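Local coordinates for protein N-glycosylase/DNA lyase (Methanocaldococcus jannaschii, PDB 3FHF) that is an archaeal DNA glycosylase/lyase of the helix-hairpin-helix clan, with an all-alpha fold of helices and connecting loops, at residues E43-L48 against V101-F106; L48-L53 against R64-I69; K84-N87 against F92-K95; E114-E117 against V121-E124; F125-R128 against G134-E137. One frame throughout, in Å; residues are numbered along the deposited sequence. Where two conformers were deposited one is given.

Contact 1: residues E43-L48 against V101-F106; sequences EWFKEL and VLARRF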
# COMPACT_ATOMS: atom_id res chain seq x y z
N GLU A 43 -11.24 -5.17 -11.97
CA GLU A 43 -10.48 -3.97 -11.65
C GLU A 43 -9.75 -4.13 -10.33
O GLU A 43 -8.60 -3.70 -10.19
CB GLU A 43 -11.42 -2.76 -11.58
CG GLU A 43 -11.98 -2.33 -12.93
CD GLU A 43 -10.92 -1.78 -13.85
OE1 GLU A 43 -10.38 -0.69 -13.56
OE2 GLU A 43 -10.60 -2.45 -14.86
N TRP A 44 -10.41 -4.74 -9.36
CA TRP A 44 -9.80 -4.97 -8.05
C TRP A 44 -8.64 -5.96 -8.17
O TRP A 44 -7.60 -5.77 -7.53
CB TRP A 44 -10.84 -5.50 -7.06
CG TRP A 44 -11.76 -4.46 -6.49
CD1 TRP A 44 -12.51 -3.56 -7.18
CD2 TRP A 44 -12.06 -4.27 -5.11
NE1 TRP A 44 -13.27 -2.81 -6.31
CE2 TRP A 44 -13.01 -3.23 -5.03
CE3 TRP A 44 -11.62 -4.87 -3.92
CZ2 TRP A 44 -13.53 -2.78 -3.81
CZ3 TRP A 44 -12.14 -4.43 -2.71
CH2 TRP A 44 -13.09 -3.39 -2.67
N PHE A 45 -8.81 -7.00 -8.98
CA PHE A 45 -7.74 -7.99 -9.14
C PHE A 45 -6.48 -7.35 -9.74
O PHE A 45 -5.36 -7.76 -9.42
CB PHE A 45 -8.18 -9.16 -10.03
CG PHE A 45 -7.18 -10.29 -10.05
CD1 PHE A 45 -7.01 -11.09 -8.93
CD2 PHE A 45 -6.38 -10.51 -11.16
CE1 PHE A 45 -6.03 -12.10 -8.91
CE2 PHE A 45 -5.40 -11.51 -11.16
CZ PHE A 45 -5.23 -12.31 -10.03
N LYS A 46 -6.68 -6.39 -10.64
CA LYS A 46 -5.54 -5.70 -11.26
C LYS A 46 -4.78 -4.90 -10.21
O LYS A 46 -3.56 -4.79 -10.28
CB LYS A 46 -6.00 -4.74 -12.36
CG LYS A 46 -6.11 -5.34 -13.76
CD LYS A 46 -7.32 -6.24 -13.90
CE LYS A 46 -7.67 -6.45 -15.36
NZ LYS A 46 -8.92 -7.23 -15.54
N GLU A 47 -5.49 -4.33 -9.24
CA GLU A 47 -4.84 -3.56 -8.19
C GLU A 47 -4.09 -4.49 -7.25
O GLU A 47 -3.05 -4.12 -6.69
CB GLU A 47 -5.84 -2.74 -7.39
CG GLU A 47 -6.32 -1.51 -8.11
CD GLU A 47 -5.19 -0.57 -8.48
OE1 GLU A 47 -4.51 -0.04 -7.57
OE2 GLU A 47 -4.97 -0.37 -9.69
N LEU A 48 -4.61 -5.70 -7.08
CA LEU A 48 -3.96 -6.67 -6.22
C LEU A 48 -2.62 -7.04 -6.86
O LEU A 48 -1.62 -7.22 -6.17
CB LEU A 48 -4.82 -7.93 -6.08
CG LEU A 48 -4.23 -9.04 -5.21
CD1 LEU A 48 -4.16 -8.59 -3.75
CD2 LEU A 48 -5.08 -10.28 -5.32
N VAL A 101 -0.57 -15.76 -11.00
CA VAL A 101 -1.35 -16.86 -11.54
C VAL A 101 -2.07 -17.60 -10.42
O VAL A 101 -3.26 -17.93 -10.55
CB VAL A 101 -0.44 -17.87 -12.30
CG1 VAL A 101 -1.27 -19.05 -12.80
CG2 VAL A 101 0.25 -17.17 -13.47
N LEU A 102 -1.36 -17.86 -9.33
CA LEU A 102 -1.95 -18.56 -8.19
C LEU A 102 -3.09 -17.77 -7.57
O LEU A 102 -4.09 -18.34 -7.12
CB LEU A 102 -0.89 -18.83 -7.12
CG LEU A 102 0.23 -19.81 -7.50
CD1 LEU A 102 1.28 -19.84 -6.40
CD2 LEU A 102 -0.37 -21.20 -7.72
N ALA A 103 -2.95 -16.44 -7.55
CA ALA A 103 -3.97 -15.57 -6.97
C ALA A 103 -5.25 -15.62 -7.77
O ALA A 103 -6.30 -15.17 -7.30
CB ALA A 103 -3.45 -14.14 -6.90
N ARG A 104 -5.19 -16.16 -8.98
CA ARG A 104 -6.36 -16.22 -9.84
C ARG A 104 -7.53 -17.02 -9.27
O ARG A 104 -8.67 -16.84 -9.70
CB ARG A 104 -5.97 -16.75 -11.22
CG ARG A 104 -5.15 -15.75 -12.02
CD ARG A 104 -4.66 -16.32 -13.33
NE ARG A 104 -3.84 -15.36 -14.05
CZ ARG A 104 -3.20 -15.64 -15.19
NH1 ARG A 104 -3.30 -16.85 -15.72
NH2 ARG A 104 -2.48 -14.71 -15.79
N ARG A 105 -7.26 -17.90 -8.31
CA ARG A 105 -8.35 -18.68 -7.73
C ARG A 105 -9.25 -17.79 -6.88
O ARG A 105 -10.33 -18.20 -6.46
CB ARG A 105 -7.80 -19.85 -6.90
CG ARG A 105 -6.96 -19.49 -5.69
CD ARG A 105 -6.33 -20.75 -5.12
NE ARG A 105 -5.69 -20.56 -3.82
CZ ARG A 105 -4.65 -19.77 -3.59
NH1 ARG A 105 -4.11 -19.06 -4.57
NH2 ARG A 105 -4.14 -19.69 -2.37
N PHE A 106 -8.78 -16.56 -6.64
CA PHE A 106 -9.51 -15.56 -5.87
C PHE A 106 -9.80 -14.34 -6.76
O PHE A 106 -9.98 -13.23 -6.25
CB PHE A 106 -8.67 -15.08 -4.67
CG PHE A 106 -8.33 -16.17 -3.67
CD1 PHE A 106 -9.32 -16.86 -3.00
CD2 PHE A 106 -7.00 -16.47 -3.38
CE1 PHE A 106 -9.00 -17.85 -2.06
CE2 PHE A 106 -6.67 -17.46 -2.45
CZ PHE A 106 -7.67 -18.14 -1.79
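Ala103 O takes one hydrogen bond and also meets an aromatic ring. Phe106 N donates to Ala103 O at 2.9 Å, in the 3-10 turn at 104-105. From helix 41-54, Phe45 brings its ring obliquely to the same atom, with CE1 3.5 Å from Ala103 O. Phe45 reaches across because its CG lies anti to the backbone N (chi1 -171°). The same CE1 is 3.9 Å from Ala103 CB. Phe45 CZ touches Arg104 CG at 4.0 Å, where the arginine chain crosses the phenylalanine at about a right angle. One turn further on, Leu48 CD2 makes a looser contact with Ala103 CB at 4.5 Å. Arg104 then runs extended past the ring. Its guanidinium plane is 58° from the ring plane, and its strongest partner is Leu76 O, bound through NH2. NE bonds to Phe73 O. Leu74, from the short helix 72-75, also touches Phe45. The contact joins helix 41-54 to the region around 103-104, where helix 93-103 gives way to a 3-10 turn. It is mostly apolar, with one ring C-H against a carbonyl oxygen already bonded to Phe106 N, while the Arg104 guanidinium bonds elsewhere.

Contact 2: residues L48-L53 against R64-I69; sequences LCFCIL and RIQKEI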
# COMPACT_ATOMS: atom_id res chain seq x y z
N LEU A 48 -4.61 -5.70 -7.08
CA LEU A 48 -3.96 -6.67 -6.22
C LEU A 48 -2.62 -7.04 -6.86
O LEU A 48 -1.62 -7.22 -6.17
CB LEU A 48 -4.82 -7.93 -6.08
CG LEU A 48 -4.23 -9.04 -5.21
CD1 LEU A 48 -4.16 -8.59 -3.75
CD2 LEU A 48 -5.08 -10.28 -5.32
N CYS A 49 -2.62 -7.15 -8.19
CA CYS A 49 -1.42 -7.49 -8.92
C CYS A 49 -0.42 -6.34 -8.87
O CYS A 49 0.79 -6.57 -8.84
CB CYS A 49 -1.76 -7.85 -10.36
SG CYS A 49 -2.68 -9.40 -10.49
N PHE A 50 -0.93 -5.11 -8.88
CA PHE A 50 -0.07 -3.94 -8.79
C PHE A 50 0.72 -4.04 -7.49
O PHE A 50 1.92 -3.79 -7.45
CB PHE A 50 -0.91 -2.65 -8.76
CG PHE A 50 -0.14 -1.44 -8.29
CD1 PHE A 50 0.77 -0.81 -9.14
CD2 PHE A 50 -0.30 -0.95 -7.00
CE1 PHE A 50 1.51 0.29 -8.70
CE2 PHE A 50 0.43 0.14 -6.55
CZ PHE A 50 1.34 0.77 -7.40
N CYS A 51 0.02 -4.42 -6.42
CA CYS A 51 0.65 -4.53 -5.11
C CYS A 51 1.61 -5.72 -5.03
O CYS A 51 2.62 -5.65 -4.35
CB CYS A 51 -0.42 -4.62 -4.02
SG CYS A 51 -1.37 -3.07 -3.85
N ILE A 52 1.29 -6.80 -5.73
CA ILE A 52 2.18 -7.95 -5.74
C ILE A 52 3.49 -7.56 -6.43
O ILE A 52 4.57 -8.05 -6.07
CB ILE A 52 1.57 -9.14 -6.52
CG1 ILE A 52 0.46 -9.79 -5.69
CG2 ILE A 52 2.65 -10.16 -6.85
CD1 ILE A 52 -0.20 -10.97 -6.37
N LEU A 53 3.40 -6.66 -7.40
CA LEU A 53 4.58 -6.21 -8.15
C LEU A 53 5.41 -5.11 -7.49
O LEU A 53 6.58 -4.93 -7.82
CB LEU A 53 4.15 -5.72 -9.54
CG LEU A 53 3.48 -6.72 -10.48
CD1 LEU A 53 3.00 -5.98 -11.73
CD2 LEU A 53 4.47 -7.83 -10.85
N ARG A 64 2.78 1.52 -14.95
CA ARG A 64 2.96 1.29 -16.38
C ARG A 64 2.82 -0.20 -16.72
O ARG A 64 2.32 -0.54 -17.79
CB ARG A 64 4.31 1.82 -16.88
CG ARG A 64 5.54 1.01 -16.49
CD ARG A 64 6.69 1.30 -17.46
NE ARG A 64 7.88 0.52 -17.13
CZ ARG A 64 8.69 0.78 -16.11
NH1 ARG A 64 8.45 1.81 -15.31
NH2 ARG A 64 9.74 0.00 -15.88
N ILE A 65 3.27 -1.08 -15.83
CA ILE A 65 3.13 -2.50 -16.09
C ILE A 65 1.64 -2.80 -16.12
O ILE A 65 1.18 -3.64 -16.89
CB ILE A 65 3.82 -3.37 -15.00
CG1 ILE A 65 5.34 -3.32 -15.20
CG2 ILE A 65 3.32 -4.81 -15.07
CD1 ILE A 65 6.11 -4.27 -14.30
N GLN A 66 0.89 -2.10 -15.28
CA GLN A 66 -0.56 -2.26 -15.21
C GLN A 66 -1.18 -1.89 -16.55
O GLN A 66 -1.88 -2.69 -17.16
CB GLN A 66 -1.17 -1.37 -14.13
CG GLN A 66 -1.35 -2.01 -12.77
CD GLN A 66 -2.27 -1.19 -11.87
OE1 GLN A 66 -1.96 -0.05 -11.54
NE2 GLN A 66 -3.40 -1.77 -11.49
N LYS A 67 -0.94 -0.66 -16.98
CA LYS A 67 -1.48 -0.17 -18.24
C LYS A 67 -1.06 -1.04 -19.42
O LYS A 67 -1.85 -1.28 -20.33
CB LYS A 67 -1.03 1.28 -18.47
CG LYS A 67 -1.50 2.23 -17.38
CD LYS A 67 -0.97 3.64 -17.58
CE LYS A 67 -1.45 4.57 -16.47
NZ LYS A 67 -0.89 5.94 -16.60
N GLU A 68 0.18 -1.52 -19.40
CA GLU A 68 0.70 -2.36 -20.46
C GLU A 68 -0.02 -3.71 -20.53
O GLU A 68 -0.56 -4.08 -21.58
CB GLU A 68 2.20 -2.60 -20.26
CG GLU A 68 3.09 -1.41 -20.58
CD GLU A 68 3.29 -1.22 -22.07
OE1 GLU A 68 3.83 -2.13 -22.73
OE2 GLU A 68 2.92 -0.14 -22.59
N ILE A 69 -0.03 -4.43 -19.42
CA ILE A 69 -0.66 -5.74 -19.35
C ILE A 69 -2.18 -5.72 -19.21
O ILE A 69 -2.89 -6.31 -20.01
CB ILE A 69 -0.04 -6.57 -18.19
CG1 ILE A 69 1.43 -6.87 -18.51
CG2 ILE A 69 -0.82 -7.86 -17.99
CD1 ILE A 69 2.16 -7.66 -17.46
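Phe50 and Leu53 are the two residues of 48-53 that meet 64-69. The setting is two consecutive helices of the all-alpha glycosylase fold, 41-54 and 59-69, joined by a short turn and packed across each other. The backbones come nearest at Phe50 and Gln66, whose CA atoms are 6.7 Å apart. Phe50 is first in order. Its CB lies 3.7 Å from Gln66 CD, against the flat amide. Its CD1 is 3.7 Å from Gln66 OE1, which approaches the ring obliquely. Ring and amide planes are 35° apart, and the amide rests mainly on Phe50 CB and the CD1 side of the ring. The amide is gripped at both ends. Gln66 NE2 bonds to Glu47 OE2, one turn earlier on the first helix, and Gln66 OE1 accepts from Lys214 NZ at the C terminus. These two bonds fix which way the amide is flipped. Lys214 also makes a cation-pi contact with the Phe50 ring, so the chain end closes over this side of the helix pair. One turn on comes Leu53, buried with Ile65 and lined by Leu85 of helix 78-87. On the opposing helix, Ile65 has CG1 anti to the carbonyl carbon (chi1 -75°), which turns its CG2 branch to the leucine. The meeting is methyl to methyl, with Leu53 CD1 3.6 Å from Ile65 CG2.

Contact 3: residues K84-N87 against F92-K95; sequences KLKN and FYRK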
# COMPACT_ATOMS: atom_id res chain seq x y z
N LYS A 84 6.45 -11.07 -20.25
CA LYS A 84 6.18 -9.64 -20.28
C LYS A 84 6.81 -8.93 -19.09
O LYS A 84 7.34 -7.84 -19.22
CB LYS A 84 4.67 -9.37 -20.31
CG LYS A 84 4.03 -9.81 -21.61
CD LYS A 84 2.59 -9.37 -21.71
CE LYS A 84 1.99 -9.77 -23.04
NZ LYS A 84 0.59 -9.28 -23.19
N LEU A 85 6.77 -9.58 -17.92
CA LEU A 85 7.34 -8.98 -16.72
C LEU A 85 8.85 -8.84 -16.85
O LEU A 85 9.43 -7.83 -16.43
CB LEU A 85 6.98 -9.82 -15.49
CG LEU A 85 5.48 -9.87 -15.13
CD1 LEU A 85 5.27 -10.74 -13.90
CD2 LEU A 85 4.97 -8.46 -14.88
N LYS A 86 9.50 -9.84 -17.43
CA LYS A 86 10.94 -9.80 -17.61
C LYS A 86 11.31 -8.67 -18.55
O LYS A 86 12.23 -7.89 -18.28
CB LYS A 86 11.46 -11.12 -18.18
CG LYS A 86 12.97 -11.15 -18.38
CD LYS A 86 13.42 -12.43 -19.05
CE LYS A 86 14.93 -12.42 -19.27
NZ LYS A 86 15.39 -13.63 -20.00
N ASN A 87 10.59 -8.57 -19.66
CA ASN A 87 10.84 -7.54 -20.66
C ASN A 87 10.42 -6.14 -20.22
O ASN A 87 10.90 -5.14 -20.75
CB ASN A 87 10.13 -7.89 -21.98
CG ASN A 87 10.76 -9.09 -22.67
OD1 ASN A 87 11.97 -9.12 -22.90
ND2 ASN A 87 9.94 -10.08 -23.02
N PHE A 92 12.14 -9.62 -10.56
CA PHE A 92 11.58 -10.86 -10.02
C PHE A 92 10.42 -11.39 -10.85
O PHE A 92 9.47 -11.96 -10.32
CB PHE A 92 11.12 -10.65 -8.57
CG PHE A 92 12.24 -10.28 -7.63
CD1 PHE A 92 12.74 -8.98 -7.59
CD2 PHE A 92 12.81 -11.25 -6.81
CE1 PHE A 92 13.80 -8.65 -6.75
CE2 PHE A 92 13.88 -10.93 -5.96
CZ PHE A 92 14.37 -9.63 -5.94
N TYR A 93 10.52 -11.21 -12.17
CA TYR A 93 9.47 -11.65 -13.08
C TYR A 93 8.99 -13.07 -12.85
O TYR A 93 7.79 -13.34 -12.94
CB TYR A 93 9.93 -11.49 -14.54
CG TYR A 93 11.21 -12.24 -14.90
CD1 TYR A 93 12.45 -11.80 -14.45
CD2 TYR A 93 11.16 -13.37 -15.72
CE1 TYR A 93 13.63 -12.48 -14.81
CE2 TYR A 93 12.32 -14.05 -16.08
CZ TYR A 93 13.55 -13.60 -15.63
OH TYR A 93 14.70 -14.26 -15.99
N ARG A 94 9.90 -13.98 -12.56
CA ARG A 94 9.54 -15.38 -12.34
C ARG A 94 8.62 -15.58 -11.13
O ARG A 94 7.52 -16.13 -11.27
CB ARG A 94 10.81 -16.22 -12.20
CG ARG A 94 10.56 -17.72 -12.07
CD ARG A 94 11.87 -18.49 -12.19
NE ARG A 94 12.88 -17.98 -11.26
CZ ARG A 94 12.78 -18.03 -9.94
NH1 ARG A 94 11.72 -18.59 -9.37
NH2 ARG A 94 13.75 -17.54 -9.18
N LYS A 95 9.06 -15.15 -9.96
CA LYS A 95 8.26 -15.30 -8.74
C LYS A 95 6.92 -14.55 -8.81
O LYS A 95 5.88 -15.10 -8.45
CB LYS A 95 9.03 -14.79 -7.52
CG LYS A 95 10.13 -15.70 -7.02
CD LYS A 95 10.77 -15.11 -5.77
CE LYS A 95 11.91 -15.95 -5.26
NZ LYS A 95 12.53 -15.33 -4.06
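Lys86 lays its whole aliphatic chain along the ring of Tyr93, the two side chains side by side and pointing the same way. CB begins the contact over the ring face. It is 3.5 Å from the ring centroid, 21° off the normal, which makes a CH-pi interaction. Its nearest single atom is Tyr93 CD2, at 3.3 Å. CG comes next and sits 3.7 Å from Tyr93 CZ. CD follows, 3.6 Å from Tyr93 CE2 and equally close to CZ. CE has passed the ring and lies 3.8 Å from Tyr93 OH. The amine NZ stays 4.1 Å from that oxygen, too far for a hydrogen bond. The chain can track the ring because Lys86 is fully extended, with CG anti to the backbone N (chi1 -180°). Here two consecutive helices of the glycosylase fold are joined by a short loop: helix 78-87 ends, and five residues, the last of them the N-cap Phe92, lead into helix 93-103. The backbones come very near, with Leu85 CA and Tyr93 CA 5.0 Å apart. Tyr93 keeps its CG between the backbone N and the carbonyl carbon (chi1 58°), which stands the ring up beside the lysine. At the foot of the ring, Leu85 CB packs on Tyr93 CB at 3.5 Å. The leucine then turns inward, toward Ile65 and Ile69 of helix 59-69, and its CD1 touches Tyr93 O on the way.

Contact 4: residues E114-E117 against V121-E124; sequences ESFE and VARE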
# COMPACT_ATOMS: atom_id res chain seq x y z
N GLU A 114 -15.20 -7.75 0.42
CA GLU A 114 -16.36 -7.08 0.99
C GLU A 114 -17.23 -7.98 1.87
O GLU A 114 -18.05 -7.49 2.64
CB GLU A 114 -17.21 -6.44 -0.10
CG GLU A 114 -16.45 -5.44 -0.96
CD GLU A 114 -17.37 -4.54 -1.77
OE1 GLU A 114 -18.30 -5.06 -2.44
OE2 GLU A 114 -17.15 -3.31 -1.75
N SER A 115 -17.03 -9.29 1.77
CA SER A 115 -17.82 -10.22 2.56
C SER A 115 -17.42 -10.18 4.03
O SER A 115 -18.23 -10.47 4.91
CB SER A 115 -17.66 -11.65 2.03
OG SER A 115 -16.39 -12.19 2.38
N PHE A 116 -16.17 -9.82 4.30
CA PHE A 116 -15.68 -9.76 5.68
C PHE A 116 -16.28 -8.62 6.50
O PHE A 116 -16.72 -7.61 5.95
CB PHE A 116 -14.16 -9.67 5.70
CG PHE A 116 -13.48 -10.93 5.24
CD1 PHE A 116 -13.46 -12.05 6.06
CD2 PHE A 116 -12.91 -11.01 3.98
CE1 PHE A 116 -12.89 -13.25 5.62
CE2 PHE A 116 -12.35 -12.20 3.53
CZ PHE A 116 -12.34 -13.32 4.35
N GLU A 117 -16.28 -8.81 7.81
CA GLU A 117 -16.81 -7.85 8.77
C GLU A 117 -16.16 -6.48 8.62
O GLU A 117 -16.80 -5.44 8.77
CB GLU A 117 -16.56 -8.36 10.19
CG GLU A 117 -17.69 -8.11 11.17
CD GLU A 117 -18.88 -9.02 10.91
OE1 GLU A 117 -19.41 -8.99 9.78
OE2 GLU A 117 -19.29 -9.75 11.84
N VAL A 121 -9.99 -7.83 9.27
CA VAL A 121 -10.20 -9.26 9.10
C VAL A 121 -9.91 -9.66 7.66
O VAL A 121 -9.39 -10.75 7.40
CB VAL A 121 -11.64 -9.65 9.49
CG1 VAL A 121 -11.96 -11.04 9.00
CG2 VAL A 121 -11.81 -9.58 11.00
N ALA A 122 -10.24 -8.78 6.72
CA ALA A 122 -10.02 -9.06 5.31
C ALA A 122 -8.51 -9.15 5.08
O ALA A 122 -8.02 -10.01 4.33
CB ALA A 122 -10.62 -7.94 4.44
N ARG A 123 -7.76 -8.27 5.74
CA ARG A 123 -6.31 -8.25 5.62
C ARG A 123 -5.73 -9.60 6.04
O ARG A 123 -4.82 -10.13 5.39
CB ARG A 123 -5.70 -7.15 6.50
CG ARG A 123 -4.17 -7.10 6.42
CD ARG A 123 -3.60 -5.79 6.95
NE ARG A 123 -3.96 -5.54 8.33
CZ ARG A 123 -3.69 -4.42 8.99
NH1 ARG A 123 -3.03 -3.43 8.38
NH2 ARG A 123 -4.09 -4.27 10.24
N GLU A 124 -6.28 -10.16 7.12
CA GLU A 124 -5.83 -11.46 7.63
C GLU A 124 -5.99 -12.52 6.55
O GLU A 124 -5.13 -13.39 6.37
CB GLU A 124 -6.66 -11.87 8.86
CG GLU A 124 -6.43 -11.05 10.13
CD GLU A 124 -7.35 -11.47 11.27
OE1 GLU A 124 -7.63 -12.68 11.39
OE2 GLU A 124 -7.79 -10.60 12.05
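The turn between helix 109-115 and helix 119-129 is closed by Phe116, which folds back onto Val121 and Ala122. The second of these helices is the first helix of the helix-hairpin-helix motif, so the contact ties the motif's start to the helix before it. Phe116 has left the helical part of its segment, and its ring is set by CG lying anti to the carbonyl carbon (chi1 -69°). In that position the ring reaches the first turns of helix 119-129. Phe116 CA and Ala122 CA are 5.7 Å apart. The carbonyl oxygen of Val121 lies over one face of the ring. Ser115 OG lies over the opposite face, 4.0 Å above the plane and offset toward the rim. Ser115 OG is itself bonded to Ile112 O. Phe116 CD1 lies 3.5 Å from Val121 CG1, but the valine was modelled in two conformers, so this approach is doubtful for the other. Val121 N is held by Asn118 OD1 within the turn. Arg123 leaves the backbone away from 114-117; it forms a salt bridge with Glu183 and a hydrogen bond with Ser139 OG. The contact with Ala122 does not depend on the valine. There the ring comes obliquely against the helix backbone, with Phe116 CD2 3.7 Å from Ala122 CA and 3.9 Å from Ala122 CB.

Contact 5: residues F125-R128 against G134-E137; sequences FLVR and GYKE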
# COMPACT_ATOMS: atom_id res chain seq x y z
N PHE A 125 -7.11 -12.48 5.82
CA PHE A 125 -7.33 -13.45 4.76
C PHE A 125 -6.33 -13.28 3.63
O PHE A 125 -5.80 -14.27 3.10
CB PHE A 125 -8.75 -13.32 4.20
CG PHE A 125 -8.88 -13.80 2.79
CD1 PHE A 125 -8.86 -12.90 1.73
CD2 PHE A 125 -8.93 -15.17 2.51
CE1 PHE A 125 -8.90 -13.35 0.41
CE2 PHE A 125 -8.96 -15.63 1.20
CZ PHE A 125 -8.94 -14.71 0.14
N LEU A 126 -6.07 -12.03 3.25
CA LEU A 126 -5.14 -11.75 2.16
C LEU A 126 -3.75 -12.28 2.48
O LEU A 126 -3.11 -12.96 1.66
CB LEU A 126 -5.08 -10.24 1.88
CG LEU A 126 -6.37 -9.63 1.32
CD1 LEU A 126 -6.27 -8.10 1.36
CD2 LEU A 126 -6.61 -10.12 -0.10
N VAL A 127 -3.27 -11.99 3.68
CA VAL A 127 -1.94 -12.45 4.08
C VAL A 127 -1.83 -13.97 4.13
O VAL A 127 -0.94 -14.56 3.51
CB VAL A 127 -1.55 -11.88 5.46
CG1 VAL A 127 -0.16 -12.37 5.85
CG2 VAL A 127 -1.60 -10.35 5.43
N ARG A 128 -2.75 -14.61 4.84
CA ARG A 128 -2.73 -16.07 5.00
C ARG A 128 -2.95 -16.93 3.75
O ARG A 128 -2.37 -18.01 3.63
CB ARG A 128 -3.77 -16.47 6.05
CG ARG A 128 -3.48 -15.96 7.45
CD ARG A 128 -2.31 -16.70 8.06
NE ARG A 128 -2.63 -18.11 8.29
CZ ARG A 128 -1.72 -19.03 8.59
NH1 ARG A 128 -0.44 -18.69 8.70
NH2 ARG A 128 -2.09 -20.29 8.80
N GLY A 134 2.17 -10.03 1.93
CA GLY A 134 2.42 -9.97 3.36
C GLY A 134 1.56 -8.86 3.95
O GLY A 134 0.71 -8.31 3.24
N TYR A 135 1.75 -8.52 5.23
CA TYR A 135 0.93 -7.46 5.83
C TYR A 135 1.09 -6.11 5.13
O TYR A 135 0.12 -5.36 5.01
CB TYR A 135 1.21 -7.32 7.33
CG TYR A 135 0.31 -8.21 8.16
CD1 TYR A 135 0.64 -9.55 8.38
CD2 TYR A 135 -0.92 -7.76 8.63
CE1 TYR A 135 -0.24 -10.42 9.03
CE2 TYR A 135 -1.81 -8.61 9.28
CZ TYR A 135 -1.46 -9.94 9.48
OH TYR A 135 -2.35 -10.79 10.09
N LYS A 136 2.30 -5.81 4.67
CA LYS A 136 2.52 -4.54 3.99
C LYS A 136 1.76 -4.50 2.66
O LYS A 136 1.09 -3.51 2.36
CB LYS A 136 4.00 -4.30 3.74
CG LYS A 136 4.35 -2.96 3.09
CD LYS A 136 4.05 -2.94 1.59
CE LYS A 136 4.61 -1.68 0.93
NZ LYS A 136 4.24 -1.61 -0.50
N GLU A 137 1.88 -5.57 1.87
CA GLU A 137 1.21 -5.65 0.58
C GLU A 137 -0.31 -5.66 0.68
O GLU A 137 -1.00 -5.06 -0.14
CB GLU A 137 1.66 -6.88 -0.21
CG GLU A 137 3.10 -6.81 -0.69
CD GLU A 137 4.11 -7.19 0.38
OE1 GLU A 137 5.32 -6.98 0.14
OE2 GLU A 137 3.71 -7.69 1.45
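The backbones of 125-128 and 134-137 draw together at Val127 and Gly134, whose CA atoms are 5.1 Å apart. Residues 125-128 are helical. Gly134 is not: it is the N-cap residue of helix 135-144, and the chain turns helical at Tyr135. This is the helix-hairpin-helix motif of the family, with helix 119-129, a short hairpin and helix 135-144. Val127 is the side chain that fills the angle between the helices. Its CG2 sits 3.8 Å from the centroid of the Tyr135 ring, 10° off the normal. It is a CH-pi contact almost straight over the ring centre. The other branch, CG1, is anti to the backbone N (chi1 -180°) and touches Tyr135 CE1 at 3.7 Å. CG2 also meets Gly134 O at 3.8 Å. Tyr135 starts away from the first helix at its CB, but its ring swings back over the valine. The ring is held at its far end by a hydrogen bond between Tyr135 OH and Arg176 NH1. Arg123 and Glu124, one turn earlier on helix 119-129, touch it too. At the helix start, Gly134 N donates to Glu137 OE2 at 2.8 Å, with an N-H...O angle of 139°. The carboxylate oxygen is met from above its plane. Gly134, lacking a side chain, cannot complete a reciprocal capping box. Across the hairpin the attraction is methyl against pi face and apolar carbon, while the polar bonds lie beside it, setting the tyrosine ring and the first turn of the second helix.

Following the chain from the N terminus, the first helix to enter a contact is 41-54, which serves two. Contact 1 closes the longest loop, bringing 101-106 back to 43-48. Contacts 2 and 3 are nested inside that loop, in series: contact 2 pairs helices 41-54 and 59-69, and contact 3 pairs helices 78-87 and 93-103. They meet through Leu85, which packs on Leu53, Ile65 and Ile69. Contacts 1 and 2 share Leu48. Contacts 4 and 5 come later, and both use helix 119-129. Contact 4 ties the end of helix 109-115 to helix 119-129, and contact 5 closes the helix-hairpin-helix itself. They meet where Phe116 reaches Phe125. Phe125 also touches Phe106 of contact 1.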